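Local coordinates for protein poly-beta-hydroxybuterate polymerase (Cupriavidus necator, PDB 5T6O) that probably polymerises hydroxybutyryl thioesters into polyhydroxybutyrate as an acyltransferase, this chain being the catalytic domain of the class I synthase, at residues A[275-280]-A[310-315]; A[304-309]-A[319-324]; A[13-18]-A[367-372]; A[22-27]-A[376-381]. The protein carries 1 engineered substitution. One frame throughout, in Å; residues are numbered along the deposited sequence.

Contact 1. Residues A[275-280]-A[310-315]. With SO4 (sulfate ion), chain B.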
# COMPACT_ATOMS: atom_id res chain seq x y z
N TYR A 275 -9.61 20.74 -5.98
CA TYR A 275 -8.31 20.81 -5.33
C TYR A 275 -8.14 19.65 -4.36
O TYR A 275 -9.07 19.30 -3.62
CB TYR A 275 -8.10 22.16 -4.57
CG TYR A 275 -6.87 22.07 -3.74
CD1 TYR A 275 -5.61 22.32 -4.29
CD2 TYR A 275 -6.93 21.64 -2.41
CE1 TYR A 275 -4.47 22.16 -3.54
CE2 TYR A 275 -5.78 21.47 -1.67
CZ TYR A 275 -4.56 21.73 -2.24
OH TYR A 275 -3.43 21.54 -1.50
N GLY A 276 -6.94 19.07 -4.32
CA GLY A 276 -6.60 18.13 -3.27
C GLY A 276 -5.14 18.29 -2.89
O GLY A 276 -4.35 18.89 -3.62
N SER A 277 -4.77 17.72 -1.74
CA SER A 277 -3.40 17.77 -1.24
C SER A 277 -2.76 16.38 -1.27
O SER A 277 -3.39 15.39 -0.89
CB SER A 277 -3.37 18.33 0.19
OG SER A 277 -3.83 19.68 0.24
N ARG A 278 -1.50 16.33 -1.69
CA ARG A 278 -0.92 15.03 -2.05
C ARG A 278 -0.76 14.10 -0.84
O ARG A 278 -0.95 12.88 -0.98
CB ARG A 278 0.43 15.22 -2.74
CG ARG A 278 0.97 13.89 -3.20
CD ARG A 278 2.07 14.07 -4.19
NE ARG A 278 2.53 12.76 -4.64
CZ ARG A 278 3.61 12.60 -5.38
NH1 ARG A 278 4.32 13.66 -5.74
NH2 ARG A 278 3.99 11.38 -5.75
N GLU A 279 -0.35 14.62 0.31
CA GLU A 279 -0.15 13.78 1.49
C GLU A 279 -1.36 13.77 2.42
O GLU A 279 -1.24 13.42 3.60
CB GLU A 279 1.09 14.21 2.28
CG GLU A 279 2.32 14.54 1.43
CD GLU A 279 2.82 13.41 0.54
OE1 GLU A 279 2.58 12.21 0.83
OE2 GLU A 279 3.49 13.73 -0.47
N ASP A 280 -2.52 14.17 1.91
CA ASP A 280 -3.74 14.23 2.70
C ASP A 280 -4.28 12.81 2.88
O ASP A 280 -4.59 12.14 1.89
CB ASP A 280 -4.76 15.12 1.98
CG ASP A 280 -5.99 15.44 2.82
OD1 ASP A 280 -6.26 14.75 3.82
OD2 ASP A 280 -6.69 16.41 2.44
N ALA A 310 -1.98 21.62 5.97
CA ALA A 310 -0.78 22.28 5.46
C ALA A 310 -0.88 22.52 3.95
O ALA A 310 -0.41 23.55 3.45
CB ALA A 310 0.47 21.46 5.78
N GLY A 311 -1.49 21.59 3.22
CA GLY A 311 -1.56 21.75 1.77
C GLY A 311 -2.55 22.81 1.34
O GLY A 311 -2.28 23.58 0.41
N VAL A 312 -3.72 22.86 1.98
CA VAL A 312 -4.73 23.84 1.59
C VAL A 312 -4.35 25.23 2.09
O VAL A 312 -4.46 26.21 1.35
CB VAL A 312 -6.13 23.42 2.10
CG1 VAL A 312 -6.53 22.14 1.47
CG2 VAL A 312 -6.16 23.27 3.61
N ILE A 313 -3.90 25.33 3.33
CA ILE A 313 -3.58 26.63 3.92
C ILE A 313 -2.10 26.87 3.66
O ILE A 313 -1.23 26.63 4.52
CB ILE A 313 -3.92 26.68 5.42
CG1 ILE A 313 -5.40 26.32 5.65
CG2 ILE A 313 -3.57 28.06 6.02
CD1 ILE A 313 -6.40 27.08 4.77
N ASN A 314 -1.78 27.35 2.45
CA ASN A 314 -0.40 27.63 2.04
C ASN A 314 -0.38 28.99 1.36
O ASN A 314 -0.43 29.08 0.13
CB ASN A 314 0.14 26.54 1.11
CG ASN A 314 1.59 26.76 0.74
OD1 ASN A 314 2.33 27.40 1.50
ND2 ASN A 314 2.00 26.26 -0.43
N PRO A 315 -0.34 30.07 2.14
CA PRO A 315 -0.44 31.42 1.54
C PRO A 315 0.77 31.71 0.68
O PRO A 315 1.90 31.35 1.04
CB PRO A 315 -0.49 32.36 2.76
CG PRO A 315 -0.73 31.49 3.95
CD PRO A 315 -0.23 30.11 3.60
S SO4 B . 1.29 9.23 -4.55
O1 SO4 B . 2.20 9.43 -5.68
O2 SO4 B . 1.73 8.04 -3.82
O3 SO4 B . 1.35 10.38 -3.65
O4 SO4 B . -0.07 9.04 -5.05
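Y275 and S277, on strand 272-277, meet G311 and V312 of the short helix 308-312, a packing of strand against helix in the alpha/beta hydrolase fold. Polar contact gathers round the two hydroxyls. CG of Y275 is anti to its backbone N (chi1 170°), and the ring carries its OH to S277, donating a 2.6 Å hydrogen bond from Y275 OH to S277 OG. Y275 OH also lies 3.0 Å from G311 O, a carbonyl that accepts a hydrogen bond from NE1 of W347. The van der Waals part centres on G311: having no side chain, it lets S277 OG approach its CA to 3.4 Å. The V312 side chain crosses that of Y275 obliquely, its CG1 beside ring atom CE2, but V312 has two modelled conformers and this approach holds for one. W347 stacks on the Y275 ring. After the strand a type I turn runs from S277 to D280, closed by D280 N to S277 O at 3.2 Å. D280 OD2 accepts a hydrogen bond from H308 ND1, an arrangement consistent with the Asp-His pair of a hydrolase-type triad. Ionic contacts belong to R278, whose NH1 forms a salt bridge with D163 of the fourth subunit. The extended R278 side chain also meets a sulfate ion, probably from the crystallisation liquor, with the sulfur in the guanidinium plane. R278 NE donates to sulfate O3 at 2.8 Å (N-H...O 167°), and R278 NH2 reaches sulfate O1 at 2.6 Å.

Contact 2. Residues A[304-309]-A[319-324]; sequences GASGHI and NKRSHW
The guanidinium of R321 has the S306 hydroxyl over one face, OG standing 3.3 Å from NH1 and offset toward the rim. The angle is too poor for a hydrogen bond, and NH1 instead makes a salt bridge to E342 of the third subunit. The W324 indole turns its edge to the other segment: CZ3 lies 3.9 Å from A305 CA, near the ring plane, and 4.0 Å from A305 CB. A305 CB also lies 3.5 Å from S322 O. S322 O accepts a hydrogen bond from A305 N at 3.0 Å (163°), which fastens the loop to the start of strand 322-325. One step back, G304 and H323 form an antiparallel, non-hydrogen-bonded pair, and H323 CB packs 4.0 Å from G304 CA. CG of H323 sits between its backbone N and carbonyl carbon (chi1 64°), and the imidazole leads off to bond with G345 O through ND1. The pair joins neighbouring strands of the central sheet, 299-304 and 322-325. W324 is backed by W336 and L337 of helix 333-339, while the other segment turns away from strand 322-325 into helix 308-312, where I309 rests on helix 220-227.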
# COMPACT_ATOMS: atom_id res chain seq x y z
N GLY A 304 -1.99 20.16 -4.51
CA GLY A 304 -1.02 20.85 -3.68
C GLY A 304 -0.15 19.85 -2.94
O GLY A 304 -0.58 18.75 -2.63
N ALA A 305 1.08 20.25 -2.65
CA ALA A 305 1.93 19.40 -1.83
C ALA A 305 1.47 19.43 -0.37
O ALA A 305 0.76 20.35 0.06
CB ALA A 305 3.39 19.84 -1.93
N SER A 306 1.85 18.38 0.37
CA SER A 306 1.73 18.25 1.83
C SER A 306 0.35 17.77 2.29
O SER A 306 -0.42 17.23 1.49
CB SER A 306 2.11 19.57 2.53
OG SER A 306 2.43 19.33 3.90
N GLY A 307 0.05 17.94 3.58
CA GLY A 307 -1.04 17.26 4.23
C GLY A 307 -2.39 17.96 4.12
O GLY A 307 -2.57 18.92 3.36
N HIS A 308 -3.34 17.48 4.92
CA HIS A 308 -4.73 17.92 4.85
C HIS A 308 -4.85 19.44 5.01
O HIS A 308 -5.45 20.12 4.17
CB HIS A 308 -5.55 17.19 5.92
CG HIS A 308 -7.01 17.53 5.94
ND1 HIS A 308 -7.84 17.32 4.86
CD2 HIS A 308 -7.79 18.05 6.92
CE1 HIS A 308 -9.07 17.70 5.17
NE2 HIS A 308 -9.06 18.15 6.41
N ILE A 309 -4.30 19.98 6.09
CA ILE A 309 -4.40 21.43 6.31
C ILE A 309 -3.18 22.15 5.75
O ILE A 309 -3.32 23.20 5.12
CB ILE A 309 -4.59 21.75 7.80
CG1 ILE A 309 -5.90 21.16 8.32
CG2 ILE A 309 -4.56 23.28 8.02
CD1 ILE A 309 -7.13 21.65 7.59
N ASN A 319 6.03 31.76 -0.13
CA ASN A 319 6.68 31.04 -1.23
C ASN A 319 7.19 29.67 -0.78
O ASN A 319 8.35 29.31 -0.99
CB ASN A 319 7.81 31.87 -1.84
N LYS A 320 6.31 28.89 -0.15
CA LYS A 320 6.66 27.56 0.34
C LYS A 320 5.90 26.50 -0.44
O LYS A 320 4.86 26.76 -1.05
CB LYS A 320 6.34 27.43 1.83
CG LYS A 320 7.15 28.39 2.70
CD LYS A 320 6.77 28.26 4.16
N ARG A 321 6.47 25.28 -0.41
CA ARG A 321 5.90 24.07 -0.99
C ARG A 321 5.80 24.16 -2.51
O ARG A 321 6.59 24.88 -3.14
CB ARG A 321 4.54 23.75 -0.37
CG ARG A 321 4.53 23.85 1.18
CD ARG A 321 3.35 23.16 1.81
NE ARG A 321 3.43 23.22 3.27
CZ ARG A 321 4.20 22.42 4.01
NH1 ARG A 321 4.94 21.48 3.44
NH2 ARG A 321 4.22 22.57 5.32
N SER A 322 4.85 23.44 -3.10
CA SER A 322 4.71 23.36 -4.54
C SER A 322 3.30 22.86 -4.85
O SER A 322 2.52 22.56 -3.94
CB SER A 322 5.79 22.45 -5.14
OG SER A 322 5.69 21.14 -4.62
N HIS A 323 2.98 22.78 -6.14
CA HIS A 323 1.70 22.23 -6.59
C HIS A 323 1.85 21.75 -8.03
O HIS A 323 2.75 22.19 -8.75
CB HIS A 323 0.58 23.28 -6.47
CG HIS A 323 0.77 24.47 -7.36
ND1 HIS A 323 1.63 25.50 -7.05
CD2 HIS A 323 0.20 24.79 -8.55
CE1 HIS A 323 1.59 26.41 -8.01
NE2 HIS A 323 0.73 26.00 -8.93
N TRP A 324 0.97 20.83 -8.43
CA TRP A 324 1.01 20.24 -9.77
C TRP A 324 -0.21 20.66 -10.58
O TRP A 324 -1.32 20.74 -10.05
CB TRP A 324 1.04 18.71 -9.71
CG TRP A 324 2.29 18.08 -9.19
CD1 TRP A 324 3.31 17.53 -9.93
CD2 TRP A 324 2.64 17.90 -7.81
NE1 TRP A 324 4.28 17.02 -9.09
CE2 TRP A 324 3.90 17.25 -7.79
CE3 TRP A 324 2.03 18.24 -6.60
CZ2 TRP A 324 4.55 16.93 -6.59
CZ3 TRP A 324 2.67 17.91 -5.41
CH2 TRP A 324 3.92 17.26 -5.42

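Contact 3. Residues A[13-18]-A[367-372]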
# COMPACT_ATOMS: atom_id res chain seq x y z
N GLU A 13 -12.17 41.50 9.05
CA GLU A 13 -13.26 42.41 9.40
C GLU A 13 -14.51 42.10 8.57
O GLU A 13 -14.43 41.96 7.34
CB GLU A 13 -12.83 43.87 9.20
CG GLU A 13 -13.89 44.89 9.63
CD GLU A 13 -13.36 46.32 9.75
OE1 GLU A 13 -12.16 46.54 9.50
OE2 GLU A 13 -14.16 47.22 10.09
N GLY A 14 -15.65 42.03 9.24
CA GLY A 14 -16.89 41.68 8.57
C GLY A 14 -18.09 41.88 9.48
O GLY A 14 -17.97 42.38 10.60
N ALA A 15 -19.26 41.46 8.99
CA ALA A 15 -20.50 41.54 9.75
C ALA A 15 -21.35 40.32 9.47
O ALA A 15 -21.35 39.78 8.36
CB ALA A 15 -21.30 42.81 9.41
N VAL A 16 -22.08 39.87 10.50
CA VAL A 16 -23.20 38.96 10.27
C VAL A 16 -24.31 39.74 9.59
O VAL A 16 -24.73 40.79 10.08
CB VAL A 16 -23.70 38.36 11.60
CG1 VAL A 16 -24.98 37.52 11.38
CG2 VAL A 16 -22.62 37.54 12.31
N VAL A 17 -24.79 39.24 8.44
CA VAL A 17 -25.88 39.88 7.71
C VAL A 17 -27.15 39.05 7.70
O VAL A 17 -28.19 39.52 7.20
CB VAL A 17 -25.46 40.25 6.27
CG1 VAL A 17 -24.38 41.33 6.27
CG2 VAL A 17 -24.98 39.03 5.47
N PHE A 18 -27.12 37.84 8.26
CA PHE A 18 -28.29 36.97 8.28
C PHE A 18 -28.02 35.87 9.29
O PHE A 18 -26.88 35.43 9.45
CB PHE A 18 -28.58 36.36 6.90
CG PHE A 18 -29.66 35.30 6.93
CD1 PHE A 18 -30.99 35.67 6.93
CD2 PHE A 18 -29.34 33.94 6.98
CE1 PHE A 18 -32.00 34.71 6.98
CE2 PHE A 18 -30.36 32.97 7.03
CZ PHE A 18 -31.68 33.36 7.03
N ALA A 367 -20.41 49.99 -0.07
CA ALA A 367 -20.10 50.84 1.08
C ALA A 367 -20.56 50.22 2.39
O ALA A 367 -19.95 50.46 3.44
CB ALA A 367 -20.74 52.22 0.90
N ASN A 368 -21.63 49.43 2.36
CA ASN A 368 -22.23 48.90 3.56
C ASN A 368 -22.46 47.41 3.40
O ASN A 368 -22.50 46.88 2.28
CB ASN A 368 -23.55 49.61 3.88
CG ASN A 368 -23.33 50.95 4.54
OD1 ASN A 368 -23.03 51.02 5.73
ND2 ASN A 368 -23.48 52.02 3.77
N TYR A 369 -22.59 46.73 4.53
CA TYR A 369 -22.91 45.31 4.53
C TYR A 369 -24.36 45.09 4.11
O TYR A 369 -25.24 45.91 4.39
CB TYR A 369 -22.69 44.72 5.92
CG TYR A 369 -21.27 44.82 6.45
CD1 TYR A 369 -20.27 43.97 5.97
CD2 TYR A 369 -20.94 45.72 7.45
CE1 TYR A 369 -18.99 44.03 6.45
CE2 TYR A 369 -19.64 45.79 7.95
CZ TYR A 369 -18.67 44.94 7.44
OH TYR A 369 -17.37 44.98 7.91
N GLY A 370 -24.60 43.96 3.46
CA GLY A 370 -25.96 43.50 3.20
C GLY A 370 -26.72 44.41 2.24
O GLY A 370 -26.16 44.98 1.31
N ASN A 371 -28.03 44.50 2.47
CA ASN A 371 -28.90 45.40 1.72
C ASN A 371 -30.07 45.78 2.63
O ASN A 371 -30.06 45.47 3.82
CB ASN A 371 -29.36 44.75 0.40
CG ASN A 371 -30.17 43.46 0.60
OD1 ASN A 371 -30.55 43.10 1.70
ND2 ASN A 371 -30.43 42.76 -0.51
N ALA A 372 -31.09 46.44 2.06
CA ALA A 372 -32.23 46.86 2.87
C ALA A 372 -32.85 45.68 3.60
O ALA A 372 -33.20 45.78 4.78
CB ALA A 372 -33.28 47.56 2.01
O HOH W 1 -16.89 46.71 9.57
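Y369 lays one face of its ring over the methyl of A15, and this is the tight heart of the contact. CB of A15 sits 3.5 Å from the centroid of the Y369 ring, 10° off the ring normal, a CH-pi contact over the centre of the face. Farther out on the ring the backbone takes over, G14 CA lying 3.4 Å from Y369 OH. At the root of the tyrosine, V17 CG1 touches Y369 CB at 3.8 Å, the two side chains crossing at about a right angle, and the same methyl lies 3.9 Å from G370 N. A15 and V17 alternate with V16 along strand 14-19, which lies between strands 23-28 and 378-379, next to one border of the alpha/beta hydrolase sheet. V17 also leans on I107 of helix 89-108, whereas V16 faces the other way. The loop 367-372 drapes over the A15 and V17 side. The exposed E13 side chain, with its water, is the looser part. E13 crosses Y369 at about a right angle, with its CG 3.9 Å from the tyrosine OH, and a water donates to E13 OE2 at 2.8 Å. This water lies in the plane of the Y369 ring at its edge, but its 2.4 Å spacing from Y369 OH is too short to be trusted.

Contact 4. Residues A[22-27]-A[376-381]; sequences YFQLLQ and AIEPAP
Q24 and E378 bring their extended side chains together at about a right angle, and their flat ends are turned likewise: amide and carboxylate planes stand 89° apart. NE2 of Q24 donates to E378 OE2 at 2.8 Å (161°). The acceptor lies nearly in the amide plane, whereas the donor comes from above the carboxylate, 52° out of its plane. Each group has further partners: Q24 NE2 also bonds to E19 OE1, and E378 OE1 is tied to R383 by a salt bridge. Strands 23-28 and 378-379 both flank strand 14-19 as antiparallel neighbours in the alpha/beta hydrolase sheet. The glutamine and glutamate therefore reach across the intervening strand, and both touch V16 as they do so. The amide oxygen has two partners of its own: one water donates to Q24 OE1 at 2.8 Å and to P381 O at 2.7 Å, while Y384 N bonds to the same OE1. Two residues along the strand, L26 has its CG anti to the carbonyl carbon, and L26 CD1 has P381 O as a van der Waals neighbour at 3.8 Å. The apolar contact is looser, L26 CD1 meeting A380 CB at 4.3 Å, just ahead of the cis peptide bond between A380 and P381.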
# COMPACT_ATOMS: atom_id res chain seq x y z
N TYR A 22 -29.66 27.48 11.97
CA TYR A 22 -28.61 26.62 11.46
C TYR A 22 -27.29 27.33 11.24
O TYR A 22 -26.24 26.69 11.30
CB TYR A 22 -29.04 25.97 10.14
CG TYR A 22 -30.22 25.06 10.29
CD1 TYR A 22 -31.53 25.55 10.27
CD2 TYR A 22 -30.04 23.68 10.47
CE1 TYR A 22 -32.62 24.71 10.43
CE2 TYR A 22 -31.13 22.83 10.63
CZ TYR A 22 -32.41 23.34 10.61
OH TYR A 22 -33.48 22.49 10.75
N PHE A 23 -27.30 28.64 10.98
CA PHE A 23 -26.04 29.30 10.62
C PHE A 23 -26.20 30.81 10.67
O PHE A 23 -27.31 31.35 10.75
CB PHE A 23 -25.58 28.87 9.22
CG PHE A 23 -26.32 29.55 8.10
CD1 PHE A 23 -27.64 29.23 7.83
CD2 PHE A 23 -25.69 30.50 7.31
CE1 PHE A 23 -28.32 29.86 6.79
CE2 PHE A 23 -26.36 31.13 6.27
CZ PHE A 23 -27.67 30.81 6.01
N GLN A 24 -25.05 31.48 10.65
CA GLN A 24 -24.95 32.92 10.40
C GLN A 24 -24.23 33.14 9.08
O GLN A 24 -23.23 32.48 8.79
CB GLN A 24 -24.17 33.62 11.51
CG GLN A 24 -24.91 33.67 12.84
CD GLN A 24 -24.13 34.40 13.90
OE1 GLN A 24 -22.95 34.11 14.14
NE2 GLN A 24 -24.78 35.39 14.53
N LEU A 25 -24.74 34.07 8.27
CA LEU A 25 -24.05 34.45 7.05
C LEU A 25 -23.13 35.63 7.35
O LEU A 25 -23.61 36.69 7.78
CB LEU A 25 -25.03 34.82 5.94
CG LEU A 25 -24.33 35.00 4.57
CD1 LEU A 25 -23.78 33.67 4.07
CD2 LEU A 25 -25.31 35.59 3.56
N LEU A 26 -21.83 35.45 7.16
CA LEU A 26 -20.89 36.56 7.29
C LEU A 26 -20.65 37.19 5.93
O LEU A 26 -20.64 36.51 4.90
CB LEU A 26 -19.54 36.10 7.86
CG LEU A 26 -19.55 35.25 9.13
CD1 LEU A 26 -18.12 35.07 9.68
CD2 LEU A 26 -20.44 35.84 10.18
N GLN A 27 -20.45 38.51 5.93
CA GLN A 27 -19.99 39.25 4.75
C GLN A 27 -18.80 40.08 5.18
O GLN A 27 -18.87 40.79 6.19
CB GLN A 27 -21.07 40.18 4.17
CG GLN A 27 -20.59 40.96 2.94
CD GLN A 27 -21.65 41.90 2.38
OE1 GLN A 27 -21.37 42.70 1.47
NE2 GLN A 27 -22.86 41.82 2.91
N ALA A 376 -26.64 44.62 8.72
CA ALA A 376 -25.70 44.05 9.68
C ALA A 376 -26.36 43.81 11.03
O ALA A 376 -27.13 44.65 11.53
CB ALA A 376 -24.48 44.97 9.84
N ILE A 377 -26.07 42.66 11.62
CA ILE A 377 -26.61 42.24 12.91
C ILE A 377 -25.59 42.43 14.03
O ILE A 377 -25.92 42.96 15.09
CB ILE A 377 -27.06 40.76 12.82
CG1 ILE A 377 -28.26 40.63 11.88
CG2 ILE A 377 -27.35 40.20 14.20
CD1 ILE A 377 -28.63 39.16 11.55
N GLU A 378 -24.36 42.00 13.80
CA GLU A 378 -23.27 42.07 14.76
C GLU A 378 -21.97 41.85 14.00
O GLU A 378 -22.00 41.37 12.86
CB GLU A 378 -23.46 41.01 15.87
CG GLU A 378 -23.28 39.58 15.32
CD GLU A 378 -23.67 38.49 16.31
OE1 GLU A 378 -24.32 38.80 17.32
OE2 GLU A 378 -23.34 37.31 16.06
N PRO A 379 -20.82 42.19 14.59
CA PRO A 379 -19.55 42.04 13.85
C PRO A 379 -19.17 40.58 13.65
O PRO A 379 -19.47 39.71 14.47
CB PRO A 379 -18.53 42.75 14.74
CG PRO A 379 -19.34 43.62 15.69
CD PRO A 379 -20.61 42.81 15.91
N ALA A 380 -18.47 40.32 12.54
CA ALA A 380 -17.76 39.05 12.39
C ALA A 380 -16.74 38.97 13.52
O ALA A 380 -16.22 39.99 13.96
CB ALA A 380 -17.09 38.97 11.04
N PRO A 381 -16.44 37.75 14.00
CA PRO A 381 -16.82 36.44 13.47
C PRO A 381 -18.22 35.96 13.86
O PRO A 381 -18.60 34.87 13.44
CB PRO A 381 -15.74 35.51 14.06
CG PRO A 381 -15.37 36.18 15.36
CD PRO A 381 -15.43 37.65 15.07
O HOH W 2 -20.40 32.94 14.01

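Contacts 1 and 2 are neighbours, centres 5 Å apart: strand 299-304 lies beside strand 272-277, with R278 N to G304 O and G276 O to G304 N both 2.8 Å, probable hydrogen bonds. The probable catalytic Asp-His pair spans contacts 1 and 2. Contacts 3 and 4, centres 8 Å apart, share the far part of the same sheet and are joined by V16 O to I377 N at 2.8 Å. Centres of contacts 1 and 4 are 27 Å apart, on opposite sides of the chain's centre. Contacts 1 and 2 touch other subunits; contacts 3 and 4 touch no other chain of the assembly.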